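Local structure of myosin-I heavy chain (Dictyostelium discoideum, 5EJR) at residues P79-K82 with G83-A86; F148-Q151 with L152-R155; I157-Q160 with S161-P164; D237-C240 with R241-G244; T271-I274 with Y275-L278. The protein is an actin-based motor with ATPase activity involved in early phagocytosis and adhesion, the chain here being its C-terminal MyTH4-FERM tail module. One frame throughout, in Å; residues are numbered along the deposited sequence.

Contact 1: P79-K82 with G83-A86; sequences PIPK and GQTA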
loop_
_atom_site.group_PDB
_atom_site.type_symbol
_atom_site.label_atom_id
_atom_site.label_comp_id
_atom_site.label_asym_id
_atom_site.label_seq_id
_atom_site.Cartn_x
_atom_site.Cartn_y
_atom_site.Cartn_z
ATOM N N PRO A 79 -14.149 26.363 3.578
ATOM C CA PRO A 79 -12.677 26.342 3.611
ATOM C C PRO A 79 -12.075 25.145 4.344
ATOM O O PRO A 79 -12.723 24.547 5.213
ATOM C CB PRO A 79 -12.306 27.678 4.258
ATOM C CG PRO A 79 -13.496 28.063 5.051
ATOM C CD PRO A 79 -14.705 27.427 4.441
ATOM N N ILE A 80 -10.836 24.781 3.961
ATOM C CA ILE A 80 -10.102 23.669 4.562
ATOM C C ILE A 80 -9.080 24.220 5.586
ATOM O O ILE A 80 -8.266 25.063 5.205
ATOM C CB ILE A 80 -9.476 22.737 3.472
ATOM C CG1 ILE A 80 -10.559 22.088 2.584
ATOM C CG2 ILE A 80 -8.607 21.663 4.095
ATOM C CD1 ILE A 80 -10.088 21.694 1.141
ATOM N N PRO A 81 -9.105 23.771 6.874
ATOM C CA PRO A 81 -8.147 24.302 7.868
ATOM C C PRO A 81 -6.668 23.980 7.609
ATOM O O PRO A 81 -6.348 23.053 6.861
ATOM C CB PRO A 81 -8.643 23.714 9.191
ATOM C CG PRO A 81 -9.379 22.491 8.811
ATOM C CD PRO A 81 -10.023 22.795 7.494
ATOM N N LYS A 82 -5.781 24.778 8.231
ATOM C CA LYS A 82 -4.316 24.786 8.141
ATOM C C LYS A 82 -3.644 23.407 7.886
ATOM O O LYS A 82 -2.840 23.284 6.951
ATOM C CB LYS A 82 -3.717 25.463 9.398
ATOM C CG LYS A 82 -2.199 25.674 9.383
ATOM C CD LYS A 82 -1.757 26.849 8.512
ATOM C CE LYS A 82 -0.666 27.670 9.161
ATOM N NZ LYS A 82 0.626 26.939 9.265
ATOM N N GLY A 83 -3.966 22.411 8.708
ATOM C CA GLY A 83 -3.361 21.089 8.587
ATOM C C GLY A 83 -4.170 20.056 7.829
ATOM O O GLY A 83 -4.185 18.885 8.224
ATOM N N GLN A 84 -4.845 20.467 6.733
ATOM C CA GLN A 84 -5.667 19.556 5.932
ATOM C C GLN A 84 -5.555 19.815 4.422
ATOM O O GLN A 84 -5.138 20.898 3.995
ATOM C CB GLN A 84 -7.145 19.610 6.376
ATOM C CG GLN A 84 -7.490 18.935 7.701
ATOM C CD GLN A 84 -7.387 17.430 7.638
ATOM O OE1 GLN A 84 -6.373 16.843 8.024
ATOM N NE2 GLN A 84 -8.444 16.775 7.173
ATOM N N THR A 85 -5.947 18.815 3.620
ATOM C CA THR A 85 -5.952 18.885 2.155
ATOM C C THR A 85 -7.193 18.183 1.600
ATOM O O THR A 85 -7.839 17.427 2.331
ATOM C CB THR A 85 -4.626 18.349 1.552
ATOM O OG1 THR A 85 -4.635 18.587 0.142
ATOM C CG2 THR A 85 -4.415 16.871 1.801
ATOM N N ALA A 86 -7.515 18.420 0.311
ATOM C CA ALA A 86 -8.663 17.804 -0.363
ATOM C C ALA A 86 -8.640 16.258 -0.314
ATOM O O ALA A 86 -9.692 15.649 -0.094
ATOM C CB ALA A 86 -8.747 18.285 -1.802
#
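Pro-81 and Gln-84 are the first and last residues of a type I beta turn, their CA atoms 5.7 Å apart, with Lys-82 and Gly-83 at its corners. A weak hydrogen bond closes the turn: Gln-84 N lies 3.0 Å from Pro-81 O, but the angle at the hydrogen is only 126°. Proline is tolerated at the opening position, since the turn uses its C=O and needs no N-H from it. Lys-82 sends its charged chain outward, as befits a surface corner, whereas Gly-83 keeps a negative phi with room for a side chain.

The side chains meet through carbon. Ile-80 has CG2 anti to its backbone N, which sets this methyl 3.4 Å from Gln-84 CB, the two side chains crossing at about a right angle. Its other branch ends near the start of helix 86-99, Ile-80 CD1 lying 4.2 Å from Ala-86 N. The Pro-81 ring lies alongside the glutamine, with Pro-81 CG 4.2 Å from Gln-84 CG. Ile-80 and Pro-81 also rest on Met-73 of helix 58-75.

Thr-85 occupies the N-cap position without a capping bond from its side chain. With one weak backbone bond across it, the turn between these MyTH4 helices probably owes much of its hold to the hydrocarbon contacts of Ile-80 and Pro-81.

Contact 2: F148-Q151 with L152-R155; sequences FMEQ and LMSR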
loop_
_atom_site.group_PDB
_atom_site.type_symbol
_atom_site.label_atom_id
_atom_site.label_comp_id
_atom_site.label_asym_id
_atom_site.label_seq_id
_atom_site.Cartn_x
_atom_site.Cartn_y
_atom_site.Cartn_z
ATOM N N PHE A 148 -31.556 5.820 -7.055
ATOM C CA PHE A 148 -30.389 6.712 -7.156
ATOM C C PHE A 148 -29.734 6.628 -8.541
ATOM O O PHE A 148 -29.293 7.659 -9.071
ATOM C CB PHE A 148 -29.357 6.430 -6.044
ATOM C CG PHE A 148 -28.224 7.431 -5.930
ATOM C CD1 PHE A 148 -27.039 7.256 -6.645
ATOM C CD2 PHE A 148 -28.317 8.516 -5.072
ATOM C CE1 PHE A 148 -25.983 8.171 -6.527
ATOM C CE2 PHE A 148 -27.265 9.439 -4.967
ATOM C CZ PHE A 148 -26.098 9.251 -5.684
ATOM N N MET A 149 -29.655 5.401 -9.109
ATOM C CA MET A 149 -29.072 5.153 -10.430
ATOM C C MET A 149 -29.928 5.810 -11.512
ATOM O O MET A 149 -29.388 6.534 -12.361
ATOM C CB MET A 149 -28.894 3.650 -10.697
ATOM C CG MET A 149 -27.628 3.093 -10.089
ATOM S SD MET A 149 -27.145 1.519 -10.836
ATOM C CE MET A 149 -28.235 0.424 -10.017
ATOM N N GLU A 150 -31.268 5.604 -11.435
ATOM C CA GLU A 150 -32.259 6.199 -12.345
ATOM C C GLU A 150 -32.166 7.724 -12.361
ATOM O O GLU A 150 -32.310 8.335 -13.415
ATOM C CB GLU A 150 -33.691 5.744 -11.993
ATOM C CG GLU A 150 -33.965 4.265 -12.247
ATOM C CD GLU A 150 -33.729 3.736 -13.653
ATOM O OE1 GLU A 150 -33.964 4.482 -14.632
ATOM O OE2 GLU A 150 -33.333 2.554 -13.772
ATOM N N GLN A 151 -31.876 8.327 -11.199
ATOM C CA GLN A 151 -31.676 9.762 -11.050
ATOM C C GLN A 151 -30.402 10.188 -11.783
ATOM O O GLN A 151 -30.446 11.161 -12.528
ATOM C CB GLN A 151 -31.619 10.153 -9.566
ATOM C CG GLN A 151 -31.576 11.669 -9.320
ATOM C CD GLN A 151 -32.894 12.411 -9.485
ATOM O OE1 GLN A 151 -33.955 11.835 -9.767
ATOM N NE2 GLN A 151 -32.854 13.724 -9.285
ATOM N N LEU A 152 -29.271 9.463 -11.583
ATOM C CA LEU A 152 -28.003 9.753 -12.266
ATOM C C LEU A 152 -28.200 9.652 -13.777
ATOM O O LEU A 152 -27.764 10.546 -14.500
ATOM C CB LEU A 152 -26.882 8.790 -11.814
ATOM C CG LEU A 152 -26.383 8.874 -10.370
ATOM C CD1 LEU A 152 -25.232 7.909 -10.160
ATOM C CD2 LEU A 152 -25.935 10.287 -9.993
ATOM N N MET A 153 -28.926 8.587 -14.233
ATOM C CA MET A 153 -29.294 8.326 -15.624
ATOM C C MET A 153 -30.079 9.525 -16.190
ATOM O O MET A 153 -29.817 9.938 -17.322
ATOM C CB MET A 153 -30.140 7.049 -15.722
ATOM C CG MET A 153 -29.343 5.749 -15.645
ATOM S SD MET A 153 -30.443 4.295 -15.764
ATOM C CE MET A 153 -29.279 2.974 -15.443
ATOM N N SER A 154 -31.010 10.115 -15.381
ATOM C CA SER A 154 -31.809 11.298 -15.767
ATOM C C SER A 154 -30.944 12.555 -15.871
ATOM O O SER A 154 -31.125 13.369 -16.779
ATOM C CB SER A 154 -32.948 11.537 -14.783
ATOM O OG SER A 154 -33.978 10.580 -14.968
ATOM N N ARG A 155 -30.000 12.717 -14.941
ATOM C CA ARG A 155 -29.088 13.857 -14.978
ATOM C C ARG A 155 -28.140 13.728 -16.165
ATOM O O ARG A 155 -27.681 14.743 -16.679
ATOM C CB ARG A 155 -28.272 13.944 -13.686
ATOM C CG ARG A 155 -29.063 14.463 -12.498
ATOM C CD ARG A 155 -29.375 15.955 -12.578
ATOM N NE ARG A 155 -28.187 16.818 -12.613
ATOM C CZ ARG A 155 -27.507 17.209 -11.539
ATOM N NH1 ARG A 155 -27.839 16.764 -10.332
ATOM N NH2 ARG A 155 -26.473 18.028 -11.664
#
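Phe-148 holds CG anti to its backbone N (chi1 -171°), while Leu-152, one turn further on, holds CG anti to its own carbonyl carbon (chi1 -67°), and together these choices bring ring and isobutyl group onto the same side of the helix. The groups cross obliquely, with the methyl Leu-152 CD1 3.7 Å from Phe-148 CE1. Leu-152 CG meanwhile rests 3.4 Å from Phe-148 O, so the leucine packs on the backbone as well as on the ring.

Round the helix, Glu-150 bends at chi2, which brings its carboxylate beside the thioether of Met-153, whose chain is extended. Glu-150 OE1 lies 3.7 Å and Glu-150 OE2 3.9 Å from Met-153 SD, a van der Waals approach in which both oxygens face the sulfur.

Two donors of Ser-154 grip Glu-150 O from opposite faces of its carbonyl plane: Ser-154 N at 3.0 Å and Ser-154 OG at 3.2 Å. A small hydroxyl suits this outer position because it can satisfy itself on the preceding turn. The main chain continues regularly, Met-153 N bonding to Met-149 O at 2.8 Å.

Gln-151 and Arg-155 spend their polar ends on helix 104-113 and what follows it, Gln-151 NE2 on Tyr-112 OH and Arg-155 NH2 on Thr-115 O. Phe-148 meets Tyr-108 edge-to-face, and Leu-152 packs on Phe-128, Ile-174 and Leu-177. This is an amphipathic helix of the helical MyTH4 domain, its apolar side turned to neighbouring helices.

Contact 3: I157-Q160 with S161-P164; sequences IAIQ and SSSP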
loop_
_atom_site.group_PDB
_atom_site.type_symbol
_atom_site.label_atom_id
_atom_site.label_comp_id
_atom_site.label_asym_id
_atom_site.label_seq_id
_atom_site.Cartn_x
_atom_site.Cartn_y
_atom_site.Cartn_z
ATOM N N ILE A 157 -28.921 12.140 -19.119
ATOM C CA ILE A 157 -29.786 12.427 -20.276
ATOM C C ILE A 157 -29.999 13.947 -20.412
ATOM O O ILE A 157 -29.863 14.477 -21.514
ATOM C CB ILE A 157 -31.090 11.576 -20.192
ATOM C CG1 ILE A 157 -30.784 10.094 -20.514
ATOM C CG2 ILE A 157 -32.215 12.108 -21.094
ATOM C CD1 ILE A 157 -31.824 9.057 -19.960
ATOM N N ALA A 158 -30.212 14.656 -19.282
ATOM C CA ALA A 158 -30.392 16.114 -19.275
ATOM C C ALA A 158 -29.136 16.924 -19.599
ATOM O O ALA A 158 -29.264 18.065 -20.053
ATOM C CB ALA A 158 -30.983 16.571 -17.950
ATOM N N ILE A 159 -27.932 16.368 -19.385
ATOM C CA ILE A 159 -26.716 17.147 -19.630
ATOM C C ILE A 159 -25.798 16.582 -20.775
ATOM O O ILE A 159 -24.834 17.250 -21.156
ATOM C CB ILE A 159 -25.987 17.363 -18.278
ATOM C CG1 ILE A 159 -25.469 18.806 -18.169
ATOM C CG2 ILE A 159 -24.908 16.313 -17.945
ATOM C CD1 ILE A 159 -26.568 19.842 -17.802
ATOM N N GLN A 160 -26.164 15.426 -21.370
ATOM C CA GLN A 160 -25.473 14.732 -22.475
ATOM C C GLN A 160 -25.035 15.699 -23.590
ATOM O O GLN A 160 -23.861 15.712 -23.983
ATOM C CB GLN A 160 -26.436 13.687 -23.098
ATOM C CG GLN A 160 -25.962 12.246 -23.027
ATOM C CD GLN A 160 -27.089 11.262 -23.246
ATOM O OE1 GLN A 160 -27.467 10.504 -22.347
ATOM N NE2 GLN A 160 -27.639 11.222 -24.450
ATOM N N SER A 161 -25.994 16.500 -24.099
ATOM C CA SER A 161 -25.772 17.427 -25.212
ATOM C C SER A 161 -24.973 18.652 -24.857
ATOM O O SER A 161 -24.135 19.052 -25.659
ATOM C CB SER A 161 -27.089 17.829 -25.856
ATOM O OG SER A 161 -27.727 16.660 -26.337
ATOM N N SER A 162 -25.228 19.260 -23.693
ATOM C CA SER A 162 -24.510 20.474 -23.307
ATOM C C SER A 162 -23.112 20.213 -22.754
ATOM O O SER A 162 -22.178 20.928 -23.114
ATOM C CB SER A 162 -25.333 21.322 -22.343
ATOM O OG SER A 162 -25.704 20.603 -21.180
ATOM N N SER A 163 -22.969 19.182 -21.901
ATOM C CA SER A 163 -21.713 18.825 -21.231
ATOM C C SER A 163 -21.365 17.312 -21.388
ATOM O O SER A 163 -21.654 16.518 -20.485
ATOM C CB SER A 163 -21.769 19.246 -19.762
ATOM O OG SER A 163 -22.066 20.629 -19.630
ATOM N N PRO A 164 -20.770 16.889 -22.538
ATOM C CA PRO A 164 -20.474 15.450 -22.728
ATOM C C PRO A 164 -19.361 14.894 -21.826
ATOM O O PRO A 164 -19.350 13.693 -21.565
ATOM C CB PRO A 164 -20.145 15.335 -24.222
ATOM C CG PRO A 164 -19.670 16.687 -24.609
ATOM C CD PRO A 164 -20.382 17.682 -23.727
HETATM O O HOH W 1 -28.667 16.642 -23.227
#
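Ser-161, directly after Gln-160, has no direct bond from its N-H to Ile-157 O, and a water takes that place. Ser-161 N donates to this water at 2.8 Å, and the water in turn donates to Ile-157 O at 3.0 Å, so the Ile-157 carbonyl keeps a partner.

Ser-162 carries OG between its backbone N and carbonyl carbon (chi1 57°), which points the hydroxyl back at Ile-159. There Ser-162 OG makes a long, weak hydrogen bond of 3.5 Å to Ile-159 O and lies against the aliphatic branch, 3.6 Å from Ile-159 CD1. That isoleucine has chi1 at -138°, well away from a staggered value, and at this setting Ile-159 CG1 lies 3.5 Å from Ser-162 OG. Were Ile-159 an alanine, with everything beyond CB gone, a gap would probably open beside Ser-162 and Ser-163 and the Ser-162 hydroxyl would be freer to turn.

Ser-163 supplies the firm bond: Ser-163 N reaches Ile-159 O at 2.8 Å, nearly along the C=O axis and with 162° at the hydrogen. Its CB sits 4.1 Å from Ile-159 CG1, so this residue touches both the carbonyl and the side chain.

Pro-164 brings Pro-164 CB to 3.7 Å from Gln-160 O. Lacking an N-H, a proline is well suited to a place near the start of helix 164-178, where an N-H would have no earlier helical carbonyl to meet. The whole turn lies at the surface of the MyTH4 domain and connects helix 142-159 to helix 164-178.

Contact 4: D237-C240 with R241-G244; sequences DTVC and RQYG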
loop_
_atom_site.group_PDB
_atom_site.type_symbol
_atom_site.label_atom_id
_atom_site.label_comp_id
_atom_site.label_asym_id
_atom_site.label_seq_id
_atom_site.Cartn_x
_atom_site.Cartn_y
_atom_site.Cartn_z
ATOM N N ASP A 237 4.103 -8.483 -10.348
ATOM C CA ASP A 237 4.120 -9.336 -11.538
ATOM C C ASP A 237 4.416 -8.571 -12.828
ATOM O O ASP A 237 5.269 -8.998 -13.616
ATOM C CB ASP A 237 2.808 -10.108 -11.650
ATOM C CG ASP A 237 2.696 -11.243 -10.661
ATOM O OD1 ASP A 237 3.529 -11.301 -9.721
ATOM O OD2 ASP A 237 1.771 -12.072 -10.815
ATOM N N THR A 238 3.755 -7.416 -13.015
ATOM C CA THR A 238 3.929 -6.601 -14.215
ATOM C C THR A 238 5.314 -5.953 -14.271
ATOM O O THR A 238 5.985 -6.098 -15.289
ATOM C CB THR A 238 2.772 -5.572 -14.393
ATOM O OG1 THR A 238 2.890 -4.507 -13.439
ATOM C CG2 THR A 238 1.388 -6.213 -14.298
ATOM N N VAL A 239 5.768 -5.268 -13.196
ATOM C CA VAL A 239 7.100 -4.633 -13.264
ATOM C C VAL A 239 8.213 -5.648 -13.439
ATOM O O VAL A 239 9.207 -5.341 -14.080
ATOM C CB VAL A 239 7.478 -3.624 -12.163
ATOM C CG1 VAL A 239 6.775 -2.299 -12.351
ATOM C CG2 VAL A 239 7.311 -4.197 -10.749
ATOM N N CYS A 240 8.067 -6.835 -12.830
ATOM C CA CYS A 240 9.076 -7.885 -12.929
ATOM C C CYS A 240 9.171 -8.427 -14.345
ATOM O O CYS A 240 10.278 -8.634 -14.818
ATOM C CB CYS A 240 8.853 -8.973 -11.884
ATOM S SG CYS A 240 9.302 -8.444 -10.204
ATOM N N ARG A 241 8.015 -8.585 -15.038
ATOM C CA ARG A 241 7.939 -8.987 -16.448
ATOM C C ARG A 241 8.591 -7.917 -17.341
ATOM O O ARG A 241 9.357 -8.266 -18.237
ATOM C CB ARG A 241 6.493 -9.212 -16.889
ATOM C CG ARG A 241 6.011 -10.636 -16.723
ATOM C CD ARG A 241 4.500 -10.752 -16.863
ATOM N NE ARG A 241 4.004 -12.055 -16.400
ATOM C CZ ARG A 241 3.813 -12.389 -15.124
ATOM N NH1 ARG A 241 4.091 -11.530 -14.156
ATOM N NH2 ARG A 241 3.365 -13.596 -14.809
ATOM N N GLN A 242 8.322 -6.625 -17.065
ATOM C CA GLN A 242 8.919 -5.491 -17.788
ATOM C C GLN A 242 10.446 -5.480 -17.644
ATOM O O GLN A 242 11.162 -5.243 -18.613
ATOM C CB GLN A 242 8.357 -4.165 -17.261
ATOM C CG GLN A 242 7.015 -3.796 -17.863
ATOM C CD GLN A 242 6.559 -2.450 -17.375
ATOM O OE1 GLN A 242 7.085 -1.398 -17.772
ATOM N NE2 GLN A 242 5.579 -2.454 -16.493
ATOM N N TYR A 243 10.943 -5.737 -16.429
ATOM C CA TYR A 243 12.381 -5.791 -16.166
ATOM C C TYR A 243 13.073 -6.956 -16.882
ATOM O O TYR A 243 14.258 -6.872 -17.175
ATOM C CB TYR A 243 12.635 -5.851 -14.656
ATOM C CG TYR A 243 14.024 -5.401 -14.273
ATOM C CD1 TYR A 243 14.313 -4.053 -14.088
ATOM C CD2 TYR A 243 15.048 -6.321 -14.078
ATOM C CE1 TYR A 243 15.590 -3.631 -13.739
ATOM C CE2 TYR A 243 16.340 -5.909 -13.757
ATOM C CZ TYR A 243 16.603 -4.561 -13.573
ATOM O OH TYR A 243 17.849 -4.146 -13.178
ATOM N N GLY A 244 12.326 -8.019 -17.172
ATOM C CA GLY A 244 12.856 -9.188 -17.854
ATOM C C GLY A 244 13.060 -10.402 -16.962
ATOM O O GLY A 244 13.719 -11.348 -17.389
#
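The guanidinium of Arg-241 meets Asp-237 at its edge: Asp-237 O lies only 5° out of the guanidinium plane, 2.8 Å from Arg-241 NH1, and Asp-237 CA is in that plane too. Seen from the acceptor, NH1 stands above the carbonyl plane, 58° out of it and off the lone pairs. Arg-241 N bonds to the same oxygen, Asp-237 O, from the opposite face at 3.1 Å, so one arginine holds this carbonyl twice.

An extended chain from CG to NE lets the arginine lie beside Asp-237, pointing the same way. The carboxylate and guanidinium planes are 43° apart, and Asp-237 OD2 stays 4.1 Å from Arg-241 NH1, beyond a salt bridge but near enough for a probable electrostatic attraction. Asp-237 OD1 is salt-bridged to Arg-233.

Gly-244 ends the helix as the C-prime residue of a Schellman motif, with Ile-245 N bonded to Cys-240 O and a weak bond from Gly-244 N to Arg-241 O (3.2 Å). At its positive phi a side chain would press on the preceding carbonyl, so glycine fits.

Helix 232-243 packs on the sheet of the ubiquitin-like lobe, where apolar Val-239 and small Cys-240 are buried: Val-239 on strands 221-225 and 290-296, Cys-240 on Val-294. Tyr-243 stacks on Phe-216, bonds through OH to Asp-218, and touches Ile-318 and Leu-322 of helix 317-332.

Contact 5: T271-I274 with Y275-L278; sequences TDMI and YDVL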
loop_
_atom_site.group_PDB
_atom_site.type_symbol
_atom_site.label_atom_id
_atom_site.label_comp_id
_atom_site.label_asym_id
_atom_site.label_seq_id
_atom_site.Cartn_x
_atom_site.Cartn_y
_atom_site.Cartn_z
ATOM N N THR A 271 -1.390 -8.775 -0.872
ATOM C CA THR A 271 -2.858 -8.701 -0.961
ATOM C C THR A 271 -3.391 -7.308 -0.782
ATOM O O THR A 271 -4.597 -7.112 -0.942
ATOM C CB THR A 271 -3.555 -9.650 0.016
ATOM O OG1 THR A 271 -3.086 -9.388 1.341
ATOM C CG2 THR A 271 -3.422 -11.112 -0.377
ATOM N N ASP A 272 -2.531 -6.333 -0.435
ATOM C CA ASP A 272 -3.026 -4.978 -0.275
ATOM C C ASP A 272 -3.345 -4.382 -1.665
ATOM O O ASP A 272 -2.737 -4.786 -2.672
ATOM C CB ASP A 272 -1.963 -4.079 0.381
ATOM C CG ASP A 272 -1.742 -4.191 1.879
ATOM O OD1 ASP A 272 -2.405 -5.047 2.527
ATOM O OD2 ASP A 272 -0.897 -3.426 2.410
ATOM N N MET A 273 -4.256 -3.395 -1.679
ATOM C CA MET A 273 -4.623 -2.607 -2.856
ATOM C C MET A 273 -3.584 -1.531 -2.917
ATOM O O MET A 273 -3.370 -0.854 -1.910
ATOM C CB MET A 273 -5.999 -1.939 -2.668
ATOM C CG MET A 273 -7.123 -2.911 -2.562
ATOM S SD MET A 273 -6.964 -4.197 -3.807
ATOM C CE MET A 273 -8.621 -4.379 -4.237
ATOM N N ILE A 274 -2.927 -1.361 -4.074
ATOM C CA ILE A 274 -1.886 -0.314 -4.206
ATOM C C ILE A 274 -2.413 1.086 -3.853
ATOM O O ILE A 274 -1.730 1.826 -3.141
ATOM C CB ILE A 274 -1.133 -0.333 -5.577
ATOM C CG1 ILE A 274 -0.100 0.817 -5.665
ATOM C CG2 ILE A 274 -2.105 -0.339 -6.770
ATOM C CD1 ILE A 274 0.991 0.624 -6.682
ATOM N N TYR A 275 -3.655 1.398 -4.256
ATOM C CA TYR A 275 -4.243 2.706 -3.942
ATOM C C TYR A 275 -4.528 2.884 -2.447
ATOM O O TYR A 275 -4.378 4.002 -1.946
ATOM C CB TYR A 275 -5.467 2.992 -4.817
ATOM C CG TYR A 275 -5.112 3.532 -6.195
ATOM C CD1 TYR A 275 -4.225 4.595 -6.344
ATOM C CD2 TYR A 275 -5.707 3.017 -7.341
ATOM C CE1 TYR A 275 -3.910 5.107 -7.604
ATOM C CE2 TYR A 275 -5.402 3.523 -8.604
ATOM C CZ TYR A 275 -4.508 4.572 -8.729
ATOM O OH TYR A 275 -4.198 5.072 -9.966
ATOM N N ASP A 276 -4.842 1.777 -1.715
ATOM C CA ASP A 276 -5.031 1.852 -0.254
ATOM C C ASP A 276 -3.703 2.188 0.427
ATOM O O ASP A 276 -3.685 2.947 1.390
ATOM C CB ASP A 276 -5.635 0.563 0.315
ATOM C CG ASP A 276 -7.114 0.361 0.029
ATOM O OD1 ASP A 276 -7.802 1.359 -0.299
ATOM O OD2 ASP A 276 -7.598 -0.792 0.172
ATOM N N VAL A 277 -2.580 1.652 -0.114
ATOM C CA VAL A 277 -1.234 1.914 0.386
ATOM C C VAL A 277 -0.889 3.389 0.148
ATOM O O VAL A 277 -0.351 4.033 1.046
ATOM C CB VAL A 277 -0.146 0.977 -0.233
ATOM C CG1 VAL A 277 1.236 1.290 0.329
ATOM C CG2 VAL A 277 -0.481 -0.498 -0.061
ATOM N N LEU A 278 -1.182 3.919 -1.052
ATOM C CA LEU A 278 -0.866 5.315 -1.353
ATOM C C LEU A 278 -1.591 6.297 -0.436
ATOM O O LEU A 278 -0.998 7.307 -0.045
ATOM C CB LEU A 278 -1.075 5.671 -2.836
ATOM C CG LEU A 278 -0.098 5.005 -3.806
ATOM C CD1 LEU A 278 -0.631 5.083 -5.244
ATOM C CD2 LEU A 278 1.301 5.631 -3.708
HETATM O O HOH W 2 -6.069 -2.977 0.728
#
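The first turn of helix 274-283, in the ubiquitin-like part of the FERM domain, begins here with Met-273 at the N-cap and Asp-276 three residues on. In a capping box the side chain of that later residue would accept the N-cap N-H directly; here a water intervenes. It accepts from Met-273 N at 3.0 Å and donates to Asp-276 OD2 at 2.7 Å.

In the conformer described here, one of two, Met-273 lies side by side with Asp-276, and Asp-276 OD2 is 3.5 Å from Met-273 CB. Having CG anti to its carbonyl carbon (chi1 -74°) places the carboxylate beside the N-cap residue, where the N-H groups of a helix's first turn would probably favour a negative charge. The buried carboxylate is further met by Arg-188, salt-bridged at OD1, and by the backbone N atoms of Lys-189 and Met-190. An alanine in place of Asp-276 would probably leave Arg-188 without its counter-charge and the bridging water without its acceptor.

Met-273 O takes Val-277 N at 3.2 Å, in its carbonyl plane, besides a weak bond from Asp-276 N. Leu-278 N continues the helix with a 3.0 Å bond to Ile-274 O. Val-277 CG2 nestles 3.4 Å from Met-273 O and 3.9 Å from Asp-272 OD2, a beta-branched group packed against the first turn's carbonyl.

Ile-274, Val-277 and Leu-278, all apolar, pack on Phe-292 of strand 290-296. Tyr-275 touches Glu-196 and Ser-199 of helix 194-205, while Asp-272 touches Ser-495 of helix 494-505.

In the fold
The five contacts follow one another along the chain without interleaving. Contacts 1, 2 and 3 belong to the MyTH4 domain, contacts 4 and 5 to the ubiquitin-like part of the FERM domain. Contacts 2 and 3 share helix 142-159, their centres about 13 Å apart; contact 1, before helix 86-99, lies about 32 Å from contact 2 between centres. Contacts 4 and 5 sit about 19 Å apart between centres, on helix 232-243 and at the start of helix 274-283, both of which pack on strand 290-296. Contact 5, near the middle of the chain, approaches contact 1 to about 10 Å between nearest atoms, and its bonds to residues 188-190 probably help hold the MyTH4 and FERM parts together.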